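Local structure of DUF2235 domain-containing protein (Pseudomonas aeruginosa, 4O5P) at residues A[210-213]-A[214-218]; A[621-624]-A[625-629]; A[539-542]-A[543-547]; A[365-368]-A[369-372]; A[23-26]-A[27-31]. The protein is a phospholipase effector of the type VI secretion system, Tle1, which probably hydrolyses membrane phospholipids with an alpha/beta-hydrolase catalytic domain. One frame throughout, in Å; residues are numbered along the deposited sequence.

Interaction 1: A[210-213]-A[214-218]; sequences LEEK and LRQRQ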
# COMPACT_ATOMS: atom_id res chain seq x y z
N LEU A 210 0.50 -3.43 -32.81
CA LEU A 210 1.32 -4.55 -32.37
C LEU A 210 0.78 -5.86 -32.88
O LEU A 210 1.54 -6.76 -33.26
CB LEU A 210 1.42 -4.57 -30.83
CG LEU A 210 2.09 -3.32 -30.26
CD1 LEU A 210 2.36 -3.44 -28.76
CD2 LEU A 210 3.36 -3.00 -31.00
N GLU A 211 -0.55 -5.97 -32.89
CA GLU A 211 -1.19 -7.17 -33.39
C GLU A 211 -0.94 -7.32 -34.88
O GLU A 211 -0.73 -8.44 -35.36
CB GLU A 211 -2.69 -7.14 -33.12
CG GLU A 211 -3.33 -8.49 -33.39
CD GLU A 211 -4.77 -8.57 -32.91
OE1 GLU A 211 -5.41 -7.51 -32.74
OE2 GLU A 211 -5.26 -9.70 -32.70
N GLU A 212 -0.98 -6.20 -35.59
CA GLU A 212 -0.71 -6.15 -37.04
C GLU A 212 0.71 -6.62 -37.31
O GLU A 212 0.92 -7.41 -38.23
CB GLU A 212 -0.83 -4.70 -37.56
CG GLU A 212 -1.60 -4.52 -38.87
CD GLU A 212 -1.42 -5.65 -39.87
OE1 GLU A 212 -0.47 -5.61 -40.68
OE2 GLU A 212 -2.25 -6.58 -39.86
N LYS A 213 1.67 -6.11 -36.54
CA LYS A 213 3.06 -6.57 -36.68
C LYS A 213 3.20 -8.07 -36.44
O LYS A 213 3.92 -8.77 -37.18
CB LYS A 213 3.98 -5.81 -35.74
CG LYS A 213 3.92 -4.30 -35.87
CD LYS A 213 4.60 -3.78 -37.14
CE LYS A 213 5.10 -2.32 -36.96
NZ LYS A 213 5.71 -1.78 -38.22
N LEU A 214 2.50 -8.58 -35.43
CA LEU A 214 2.58 -10.00 -35.09
C LEU A 214 1.97 -10.81 -36.23
O LEU A 214 2.48 -11.87 -36.59
CB LEU A 214 1.87 -10.29 -33.77
CG LEU A 214 2.70 -9.88 -32.55
CD1 LEU A 214 1.86 -9.82 -31.27
CD2 LEU A 214 3.89 -10.83 -32.38
N ARG A 215 0.89 -10.30 -36.81
CA ARG A 215 0.33 -10.90 -38.01
C ARG A 215 1.37 -10.97 -39.14
O ARG A 215 1.56 -12.02 -39.74
CB ARG A 215 -0.89 -10.12 -38.46
CG ARG A 215 -1.54 -10.69 -39.71
CD ARG A 215 -2.68 -9.80 -40.18
NE ARG A 215 -3.92 -10.56 -40.31
CZ ARG A 215 -5.09 -10.20 -39.78
NH1 ARG A 215 -5.19 -9.08 -39.07
NH2 ARG A 215 -6.16 -10.97 -39.95
N GLN A 216 2.05 -9.87 -39.42
CA GLN A 216 3.03 -9.84 -40.51
C GLN A 216 4.10 -10.91 -40.30
O GLN A 216 4.46 -11.65 -41.23
CB GLN A 216 3.69 -8.46 -40.62
CG GLN A 216 2.80 -7.36 -41.18
CD GLN A 216 3.44 -5.99 -41.03
OE1 GLN A 216 4.67 -5.86 -41.05
NE2 GLN A 216 2.62 -4.96 -40.85
N ARG A 217 4.60 -10.99 -39.07
CA ARG A 217 5.71 -11.87 -38.74
C ARG A 217 5.30 -13.30 -38.84
O ARG A 217 6.10 -14.15 -39.25
CB ARG A 217 6.22 -11.60 -37.32
CG ARG A 217 6.72 -10.19 -37.11
CD ARG A 217 7.19 -10.00 -35.69
NE ARG A 217 8.53 -10.55 -35.46
CZ ARG A 217 8.75 -11.68 -34.81
NH1 ARG A 217 7.73 -12.37 -34.31
NH2 ARG A 217 9.99 -12.12 -34.63
N GLN A 218 4.06 -13.58 -38.46
CA GLN A 218 3.52 -14.94 -38.51
C GLN A 218 3.29 -15.38 -39.97
O GLN A 218 3.63 -16.50 -40.35
CB GLN A 218 2.23 -15.03 -37.69
CG GLN A 218 1.43 -16.32 -37.89
CD GLN A 218 1.93 -17.46 -37.01
OE1 GLN A 218 2.94 -18.09 -37.30
NE2 GLN A 218 1.21 -17.72 -35.91
O HOH W 1 2.74 -2.40 -39.93
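L214 lies with its side chain over the carbonyl of L210, CG of L214 standing 3.4 Å from L210 O, on the tightly packed side of helix 195-219. There L210 and L214 reach leucines of helix 139-162, while L214 also meets I226 at the start of strand 225-236. R217 leaves the same side: its CG rests 3.1 Å from K213 O, and its guanidinium turns away to the carbonyl of P224. The other side of the helix is polar and looser. E212 reaches forward to the next turn, its chain bent at chi2 (-35°), and divides its carboxylate between two partners. Q216 NE2 donates an almost straight bond of 3.2 Å to E212 OE1 (174° at the hydrogen), with the acceptor in the amide plane but the donor on the anti side of the carboxylate and 25° out of its plane. E212 OE2 lies near the plane of the R215 guanidinium, at its edge, but the salt bridge to R215 NH1 is long, 3.9 Å. A water accepts from Q216 NE2 at 2.7 Å and, weakly, from K213 NZ. Polar i to i+4 pairs on one side and leucines on the other typify an amphipathic surface helix.

Interaction 2: A[621-624]-A[625-629]; sequences EEYS and QIHRD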
# COMPACT_ATOMS: atom_id res chain seq x y z
N GLU A 621 -15.68 -2.10 23.32
CA GLU A 621 -15.40 -3.52 23.54
C GLU A 621 -14.01 -3.91 23.04
O GLU A 621 -13.34 -4.73 23.67
CB GLU A 621 -16.51 -4.42 22.99
CG GLU A 621 -16.05 -5.80 22.48
CD GLU A 621 -15.48 -6.73 23.54
OE1 GLU A 621 -15.39 -6.37 24.74
OE2 GLU A 621 -15.10 -7.87 23.17
N GLU A 622 -13.55 -3.31 21.94
CA GLU A 622 -12.22 -3.60 21.44
C GLU A 622 -11.20 -3.19 22.49
O GLU A 622 -10.27 -3.94 22.79
CB GLU A 622 -11.94 -2.89 20.09
CG GLU A 622 -12.67 -3.51 18.88
CD GLU A 622 -12.18 -2.96 17.52
OE1 GLU A 622 -11.23 -2.16 17.47
OE2 GLU A 622 -12.76 -3.36 16.49
N TYR A 623 -11.37 -1.98 23.03
CA TYR A 623 -10.46 -1.49 24.06
C TYR A 623 -10.40 -2.50 25.19
O TYR A 623 -9.32 -2.87 25.65
CB TYR A 623 -10.92 -0.13 24.62
CG TYR A 623 -10.11 0.32 25.83
CD1 TYR A 623 -10.39 -0.18 27.11
CD2 TYR A 623 -9.08 1.25 25.71
CE1 TYR A 623 -9.66 0.20 28.21
CE2 TYR A 623 -8.34 1.65 26.82
CZ TYR A 623 -8.64 1.12 28.07
OH TYR A 623 -7.93 1.49 29.21
N SER A 624 -11.57 -2.95 25.64
CA SER A 624 -11.60 -3.86 26.78
C SER A 624 -11.00 -5.23 26.50
O SER A 624 -10.28 -5.78 27.33
CB SER A 624 -13.02 -3.97 27.36
OG SER A 624 -13.41 -2.72 27.92
N GLN A 625 -11.29 -5.80 25.34
CA GLN A 625 -10.70 -7.10 25.00
C GLN A 625 -9.18 -6.98 24.90
O GLN A 625 -8.45 -7.85 25.39
CB GLN A 625 -11.31 -7.62 23.70
CG GLN A 625 -10.99 -9.09 23.38
CD GLN A 625 -11.81 -9.60 22.21
OE1 GLN A 625 -12.96 -10.03 22.38
NE2 GLN A 625 -11.24 -9.52 21.02
N ILE A 626 -8.69 -5.91 24.28
CA ILE A 626 -7.25 -5.73 24.14
C ILE A 626 -6.61 -5.56 25.52
O ILE A 626 -5.58 -6.16 25.81
CB ILE A 626 -6.93 -4.53 23.23
CG1 ILE A 626 -7.26 -4.88 21.77
CG2 ILE A 626 -5.43 -4.16 23.30
CD1 ILE A 626 -7.26 -3.68 20.83
N HIS A 627 -7.23 -4.76 26.37
CA HIS A 627 -6.71 -4.54 27.71
C HIS A 627 -6.64 -5.85 28.49
O HIS A 627 -5.59 -6.18 29.06
CB HIS A 627 -7.59 -3.52 28.44
CG HIS A 627 -6.90 -2.82 29.55
ND1 HIS A 627 -6.69 -3.40 30.79
CD2 HIS A 627 -6.41 -1.56 29.64
CE1 HIS A 627 -6.09 -2.53 31.58
NE2 HIS A 627 -5.91 -1.41 30.91
N ARG A 628 -7.73 -6.61 28.49
CA ARG A 628 -7.77 -7.91 29.18
C ARG A 628 -6.82 -9.00 28.64
O ARG A 628 -6.04 -9.57 29.42
CB ARG A 628 -9.21 -8.45 29.21
CG ARG A 628 -10.18 -7.49 29.87
CD ARG A 628 -11.52 -8.16 30.13
NE ARG A 628 -12.65 -7.31 29.78
CZ ARG A 628 -13.05 -6.26 30.49
NH1 ARG A 628 -12.40 -5.92 31.60
NH2 ARG A 628 -14.10 -5.55 30.11
N ASP A 629 -6.93 -9.31 27.34
CA ASP A 629 -6.02 -10.26 26.68
C ASP A 629 -4.57 -9.84 26.90
O ASP A 629 -3.72 -10.66 27.28
CB ASP A 629 -6.23 -10.34 25.15
CG ASP A 629 -7.62 -10.84 24.71
OD1 ASP A 629 -8.44 -11.29 25.54
OD2 ASP A 629 -7.87 -10.77 23.49
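Y623 and H627, one turn apart on helix 616-637 of the Tle1-like C-terminal domain, form an i to i+4 aromatic pair. The two side chains run side by side in the same direction, since each carries CG anti to its main-chain nitrogen (chi1 172° and -157°). Their planes are 29° apart, but the rings are slid so far that they barely overlap, with centroids 5.5 Å apart; the closest approach is H627 CD2 to Y623 OH, 3.4 Å. On the next strip of the helix R628 bends back over S624. Its guanidinium has S624 O over one face, and R628 NH2 comes within 3.4 Å of S624 CB. Beneath these side chains the backbone is regular, each N-H from Q625 to R628 bonding to the carbonyl four residues earlier. In the second shell, the aromatic pair is fixed through its polar ends: Y623 OH bonds to the carbonyl of D585 and H627 NE2 to that of Y586, whose ring also stacks on H627. F678 and F682 meet the Y623 ring. I626 faces helix 469-487, where it touches T477 and T481, and within its own helix it folds over the preceding turn, I626 CG1 lying 3.3 Å from E622 O.

Interaction 3: A[539-542]-A[543-547]; sequences AEQA and EWDRN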
# COMPACT_ATOMS: atom_id res chain seq x y z
N ALA A 539 17.38 37.87 1.90
CA ALA A 539 17.12 37.13 3.15
C ALA A 539 17.11 35.60 2.96
O ALA A 539 17.72 34.86 3.74
CB ALA A 539 15.83 37.60 3.78
N GLU A 540 16.40 35.15 1.92
CA GLU A 540 16.29 33.72 1.64
C GLU A 540 17.64 33.10 1.34
O GLU A 540 17.91 31.98 1.76
CB GLU A 540 15.35 33.47 0.46
CG GLU A 540 13.86 33.43 0.81
CD GLU A 540 12.98 33.61 -0.42
OE1 GLU A 540 13.54 33.80 -1.53
OE2 GLU A 540 11.74 33.58 -0.28
N GLN A 541 18.49 33.83 0.61
CA GLN A 541 19.82 33.32 0.27
C GLN A 541 20.74 33.29 1.50
O GLN A 541 21.50 32.33 1.69
CB GLN A 541 20.47 34.15 -0.85
CG GLN A 541 21.85 33.63 -1.27
CD GLN A 541 21.81 32.73 -2.50
OE1 GLN A 541 20.75 32.44 -3.05
NE2 GLN A 541 22.99 32.28 -2.95
N ALA A 542 20.69 34.33 2.33
CA ALA A 542 21.47 34.32 3.56
C ALA A 542 21.08 33.09 4.39
O ALA A 542 21.95 32.36 4.89
CB ALA A 542 21.26 35.60 4.35
N GLU A 543 19.77 32.85 4.50
CA GLU A 543 19.27 31.66 5.20
C GLU A 543 19.75 30.36 4.55
O GLU A 543 20.16 29.42 5.26
CB GLU A 543 17.75 31.68 5.26
CG GLU A 543 17.20 32.42 6.46
CD GLU A 543 17.21 31.60 7.75
OE1 GLU A 543 16.96 32.19 8.82
OE2 GLU A 543 17.45 30.38 7.70
N TRP A 544 19.72 30.31 3.22
CA TRP A 544 20.18 29.15 2.46
C TRP A 544 21.61 28.82 2.85
O TRP A 544 21.91 27.68 3.18
CB TRP A 544 20.06 29.40 0.95
CG TRP A 544 20.77 28.35 0.13
CD1 TRP A 544 22.08 28.34 -0.25
CD2 TRP A 544 20.19 27.15 -0.41
NE1 TRP A 544 22.35 27.21 -0.99
CE2 TRP A 544 21.21 26.47 -1.11
CE3 TRP A 544 18.91 26.60 -0.39
CZ2 TRP A 544 20.99 25.25 -1.76
CZ3 TRP A 544 18.69 25.39 -1.04
CH2 TRP A 544 19.72 24.73 -1.71
N ASP A 545 22.47 29.83 2.85
CA ASP A 545 23.88 29.62 3.18
C ASP A 545 24.16 29.29 4.66
O ASP A 545 25.06 28.49 4.96
CB ASP A 545 24.71 30.81 2.71
CG ASP A 545 24.55 31.08 1.22
OD1 ASP A 545 24.50 30.10 0.44
OD2 ASP A 545 24.46 32.26 0.84
N ARG A 546 23.39 29.90 5.57
CA ARG A 546 23.39 29.48 6.98
C ARG A 546 23.13 27.98 7.06
O ARG A 546 23.81 27.25 7.79
CB ARG A 546 22.29 30.18 7.78
CG ARG A 546 22.57 31.63 8.17
CD ARG A 546 21.63 32.08 9.28
NE ARG A 546 20.40 32.71 8.80
CZ ARG A 546 20.31 33.97 8.36
NH1 ARG A 546 21.39 34.74 8.30
NH2 ARG A 546 19.15 34.45 7.97
N ASN A 547 22.13 27.54 6.30
CA ASN A 547 21.67 26.15 6.32
C ASN A 547 22.69 25.19 5.73
O ASN A 547 22.97 24.12 6.29
CB ASN A 547 20.33 26.04 5.59
CG ASN A 547 19.21 26.71 6.35
OD1 ASN A 547 19.26 26.80 7.58
ND2 ASN A 547 18.20 27.18 5.64
O HOH W 2 18.11 36.12 6.41
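A539 offers its carbonyl to two donors early in helix 538-550: E543 N bonds to A539 O at 3.0 Å, and a water donates to the same oxygen. The water also lies very close to R546 NH2, and probably links the first turn to the arginine. The carbonyl of E540 takes the N-H of W544, while its carboxylate turns back to the N-H of S537, just before the helix. At Q541, the side chain starts with CG anti to the backbone nitrogen (chi1 -178°), which sets Q541 CG 3.6 Å from D545 OD2; the chain bends beyond it at chi2. Amide and carboxylate planes are 80° apart, and D545 OD2 also sits 3.1 Å from Q541 O, both acceptors. These are i to i+4 neighbours on the outer side of an amphipathic helix in the Tle1-like C-terminal domain; its inner side is led by W544, whose indole turns away from the preceding turn to L516 and R520 of helix 507-528 and to M536 and L557. A542 ends the segment under R546. A542 C lies over the centre of one face of the guanidinium, 4.1 Å from its plane, and R546 NH1 is 4.0 Å from A542 CB. At the edge of that group, in its plane, is E543 OE1, which takes weak bonds from R546 NE and, 3.3 Å away, R546 NH2, both part of a salt bridge.

Interaction 4: A[365-368]-A[369-372]; sequences CYRK and WTVE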
# COMPACT_ATOMS: atom_id res chain seq x y z
N CYS A 365 -13.61 -16.96 1.88
CA CYS A 365 -12.53 -17.94 1.77
C CYS A 365 -11.51 -17.48 0.73
O CYS A 365 -11.56 -16.36 0.23
CB CYS A 365 -13.10 -19.30 1.34
SG CYS A 365 -13.89 -19.26 -0.31
N TYR A 366 -10.60 -18.37 0.39
CA TYR A 366 -9.50 -18.02 -0.49
C TYR A 366 -9.63 -18.77 -1.80
O TYR A 366 -9.84 -19.98 -1.83
CB TYR A 366 -8.15 -18.33 0.17
CG TYR A 366 -7.93 -17.51 1.42
CD1 TYR A 366 -8.44 -17.92 2.64
CD2 TYR A 366 -7.25 -16.29 1.36
CE1 TYR A 366 -8.26 -17.16 3.79
CE2 TYR A 366 -7.05 -15.52 2.50
CZ TYR A 366 -7.55 -15.96 3.71
OH TYR A 366 -7.36 -15.18 4.83
N ARG A 367 -9.52 -18.02 -2.88
CA ARG A 367 -9.47 -18.56 -4.24
C ARG A 367 -8.33 -19.57 -4.46
O ARG A 367 -7.24 -19.40 -3.91
CB ARG A 367 -9.29 -17.37 -5.18
CG ARG A 367 -9.49 -17.72 -6.60
CD ARG A 367 -8.14 -17.83 -7.29
NE ARG A 367 -8.14 -17.02 -8.48
CZ ARG A 367 -7.36 -17.24 -9.52
NH1 ARG A 367 -6.49 -18.25 -9.52
NH2 ARG A 367 -7.45 -16.43 -10.55
N LYS A 368 -8.57 -20.59 -5.29
CA LYS A 368 -7.54 -21.59 -5.60
C LYS A 368 -6.19 -20.94 -5.94
O LYS A 368 -6.15 -19.85 -6.51
CB LYS A 368 -7.97 -22.50 -6.77
CG LYS A 368 -8.24 -21.77 -8.09
CD LYS A 368 -8.64 -22.75 -9.20
CE LYS A 368 -8.96 -22.02 -10.50
NZ LYS A 368 -9.45 -22.92 -11.58
N TRP A 369 -5.09 -21.58 -5.56
CA TRP A 369 -3.76 -21.12 -5.94
C TRP A 369 -3.38 -19.77 -5.32
O TRP A 369 -2.42 -19.14 -5.78
CB TRP A 369 -3.61 -21.00 -7.47
CG TRP A 369 -4.12 -22.18 -8.25
CD1 TRP A 369 -4.22 -23.47 -7.83
CD2 TRP A 369 -4.62 -22.15 -9.59
NE1 TRP A 369 -4.74 -24.26 -8.84
CE2 TRP A 369 -4.99 -23.47 -9.93
CE3 TRP A 369 -4.79 -21.14 -10.55
CZ2 TRP A 369 -5.53 -23.80 -11.19
CZ3 TRP A 369 -5.31 -21.47 -11.79
CH2 TRP A 369 -5.68 -22.79 -12.09
N THR A 370 -4.13 -19.33 -4.31
CA THR A 370 -3.77 -18.10 -3.59
C THR A 370 -3.66 -18.37 -2.08
O THR A 370 -4.48 -19.10 -1.53
CB THR A 370 -4.77 -16.95 -3.88
OG1 THR A 370 -6.04 -17.24 -3.29
CG2 THR A 370 -4.94 -16.78 -5.39
N VAL A 371 -2.67 -17.78 -1.43
CA VAL A 371 -2.38 -18.11 -0.03
C VAL A 371 -2.01 -16.83 0.72
O VAL A 371 -1.45 -15.92 0.12
CB VAL A 371 -1.29 -19.23 0.06
CG1 VAL A 371 0.00 -18.78 -0.62
CG2 VAL A 371 -1.03 -19.65 1.49
N GLU A 372 -2.37 -16.76 1.99
CA GLU A 372 -2.17 -15.55 2.81
C GLU A 372 -1.45 -15.97 4.11
O GLU A 372 -1.94 -16.83 4.84
CB GLU A 372 -3.54 -14.88 3.10
CG GLU A 372 -3.52 -13.57 3.92
CD GLU A 372 -4.79 -12.75 3.71
OE1 GLU A 372 -5.83 -13.03 4.35
OE2 GLU A 372 -4.78 -11.82 2.89
O HOH W 3 -8.27 -15.57 -2.66
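K368 has CG between its backbone nitrogen and carbonyl carbon (chi1 61°) and is extended from there to the amine, which lays the whole chain alongside the W369 indole, W369 CG itself being anti to the carbonyl carbon (chi1 -46°). The lysine methylenes therefore track across one face of the indole. K368 CE is over the six-membered ring in a CH-pi contact, 3.9 Å from its centroid, and K368 NZ makes an off-centre cation-pi contact at 4.4 Å. R367 NH1 approaches W369 CE3 at 3.5 Å, but the guanidinium is secured outside the turn by E311 and the carbonyls of P309 and L328. The carbonyl of R367 accepts twice from one residue: T370 OG1 at 2.5 Å and T370 N at 3.1 Å, both from the same face of its plane. A water joins R367 N to T370 OG1. Across the turn, Y366 meets E372 at about a right angle, and Y366 OH donates a hydrogen bond to E372 OE1, 2.7 Å away, on the anti side of the carboxylate and 32° out of its plane. S348 OG bonds to the same oxygen, and H333 ND1 and the N-H of I349 to E372 OE2, so the buried carboxylate is well provided with donors. The bond from T370 N closes a type II beta turn, R367 to T370, leading into strand 370-375 of the central sheet of the alpha/beta-hydrolase-like catalytic domain.

Interaction 5: A[23-26]-A[27-31]; sequences DSKK and LSENI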
# COMPACT_ATOMS: atom_id res chain seq x y z
N ASP A 23 20.09 -25.86 -5.87
CA ASP A 23 20.53 -27.10 -6.47
C ASP A 23 20.54 -26.90 -7.98
O ASP A 23 19.79 -26.06 -8.48
CB ASP A 23 19.53 -28.20 -6.12
CG ASP A 23 20.19 -29.45 -5.62
OD1 ASP A 23 21.26 -29.81 -6.16
OD2 ASP A 23 19.65 -30.07 -4.68
N SER A 24 21.35 -27.65 -8.71
CA SER A 24 21.34 -27.54 -10.17
C SER A 24 19.98 -28.00 -10.70
O SER A 24 19.53 -27.55 -11.76
CB SER A 24 22.49 -28.32 -10.81
OG SER A 24 22.27 -29.71 -10.75
N LYS A 25 19.33 -28.88 -9.95
CA LYS A 25 17.96 -29.28 -10.26
C LYS A 25 16.99 -28.12 -10.03
O LYS A 25 16.11 -27.88 -10.86
CB LYS A 25 17.55 -30.50 -9.41
CG LYS A 25 16.13 -30.98 -9.68
CD LYS A 25 15.79 -32.24 -8.88
CE LYS A 25 14.48 -32.85 -9.35
NZ LYS A 25 14.56 -33.36 -10.75
N LYS A 26 17.15 -27.41 -8.91
CA LYS A 26 16.27 -26.28 -8.60
C LYS A 26 16.30 -25.24 -9.72
O LYS A 26 15.25 -24.76 -10.20
CB LYS A 26 16.68 -25.62 -7.26
CG LYS A 26 16.29 -24.15 -7.17
CD LYS A 26 16.74 -23.48 -5.87
CE LYS A 26 15.82 -23.83 -4.70
NZ LYS A 26 16.01 -22.91 -3.52
N LEU A 27 17.52 -24.93 -10.15
CA LEU A 27 17.74 -23.94 -11.19
C LEU A 27 17.18 -24.47 -12.50
O LEU A 27 16.53 -23.73 -13.27
CB LEU A 27 19.24 -23.65 -11.33
CG LEU A 27 20.05 -23.36 -10.07
CD1 LEU A 27 21.51 -23.05 -10.40
CD2 LEU A 27 19.44 -22.21 -9.28
N SER A 28 17.44 -25.76 -12.75
CA SER A 28 16.95 -26.43 -13.95
C SER A 28 15.45 -26.26 -14.05
O SER A 28 14.94 -25.92 -15.10
CB SER A 28 17.32 -27.92 -13.95
OG SER A 28 18.68 -28.10 -14.27
N GLU A 29 14.74 -26.46 -12.94
CA GLU A 29 13.29 -26.41 -12.95
C GLU A 29 12.73 -25.00 -13.13
O GLU A 29 11.71 -24.81 -13.80
CB GLU A 29 12.73 -27.01 -11.66
CG GLU A 29 13.02 -28.48 -11.51
CD GLU A 29 12.38 -29.05 -10.28
OE1 GLU A 29 11.37 -28.48 -9.82
OE2 GLU A 29 12.88 -30.07 -9.77
N ASN A 30 13.38 -24.02 -12.51
CA ASN A 30 12.93 -22.64 -12.71
C ASN A 30 13.04 -22.27 -14.20
O ASN A 30 12.09 -21.75 -14.83
CB ASN A 30 13.70 -21.71 -11.78
CG ASN A 30 13.58 -20.24 -12.15
OD1 ASN A 30 14.44 -19.70 -12.85
ND2 ASN A 30 12.53 -19.57 -11.63
N ILE A 31 14.20 -22.62 -14.77
CA ILE A 31 14.43 -22.43 -16.21
C ILE A 31 13.33 -23.14 -17.00
O ILE A 31 12.73 -22.55 -17.88
CB ILE A 31 15.82 -22.93 -16.62
CG1 ILE A 31 16.89 -21.94 -16.13
CG2 ILE A 31 15.92 -23.11 -18.14
CD1 ILE A 31 18.23 -22.56 -15.82
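E29 brings its carboxylate over the side chain of K25, and the flat group is met by methylenes more closely than by charge: E29 OE2 is 3.2 Å from K25 CE and 3.4 Å from K25 CG. The salt bridge to K25 NZ is long, 3.8 Å; the lysine chain is extended and bends only at its last torsion (chi4 66°), leaving NZ farther from OE2 than CE is. The planar peptide carbonyl of S24 is gripped by two donors of S28 that come from opposite faces of its plane. S28 N bonds to S24 O at 2.9 Å from well above that plane, 37° out of it, and S28 OG to S24 O at 2.7 Å. The hydroxyl can do this because OG stands beside its own backbone nitrogen (chi1 -76°), directed back along the helix; a serine hydroxyl bonded to the carbonyl one turn earlier is common in helices. D23 stands at the N-cap position, but its carboxylate makes no capping bond; S24 N has merely a weak hydrogen bond to D23 OD1. The D23 carbonyl takes the first regular bond, from L27 N, and L27 CG lies 3.1 Å from D23 O. Helix 24-34 sits on the surface with L27 and K26 against F415 of helix 403-416, the K26 amine tied back to the carbonyl of T21, and N30 ND2 bonded to the carbonyls of F415 and A419.

Overall arrangement
From the N terminus the chain passes interaction 5, at the start of helix 24-34, then interaction 1, late in helix 195-219, interaction 4, at the turn into strand 370-375, interaction 3 in helix 538-550 and interaction 2 in helix 616-637. Each is local and closes before the next opens, so none nest or cross; only interaction 4 closes a turn, each of the others joining successive turns of its own helix. None touch: the closest, interactions 4 and 5, have nearest atoms about 16 Å apart, and interactions 1 and 2 lie on opposite sides of the chain's centre, their centres about 63 Å apart. Interaction 4 belongs to the catalytic domain, interactions 2 and 3 to the C-terminal domain.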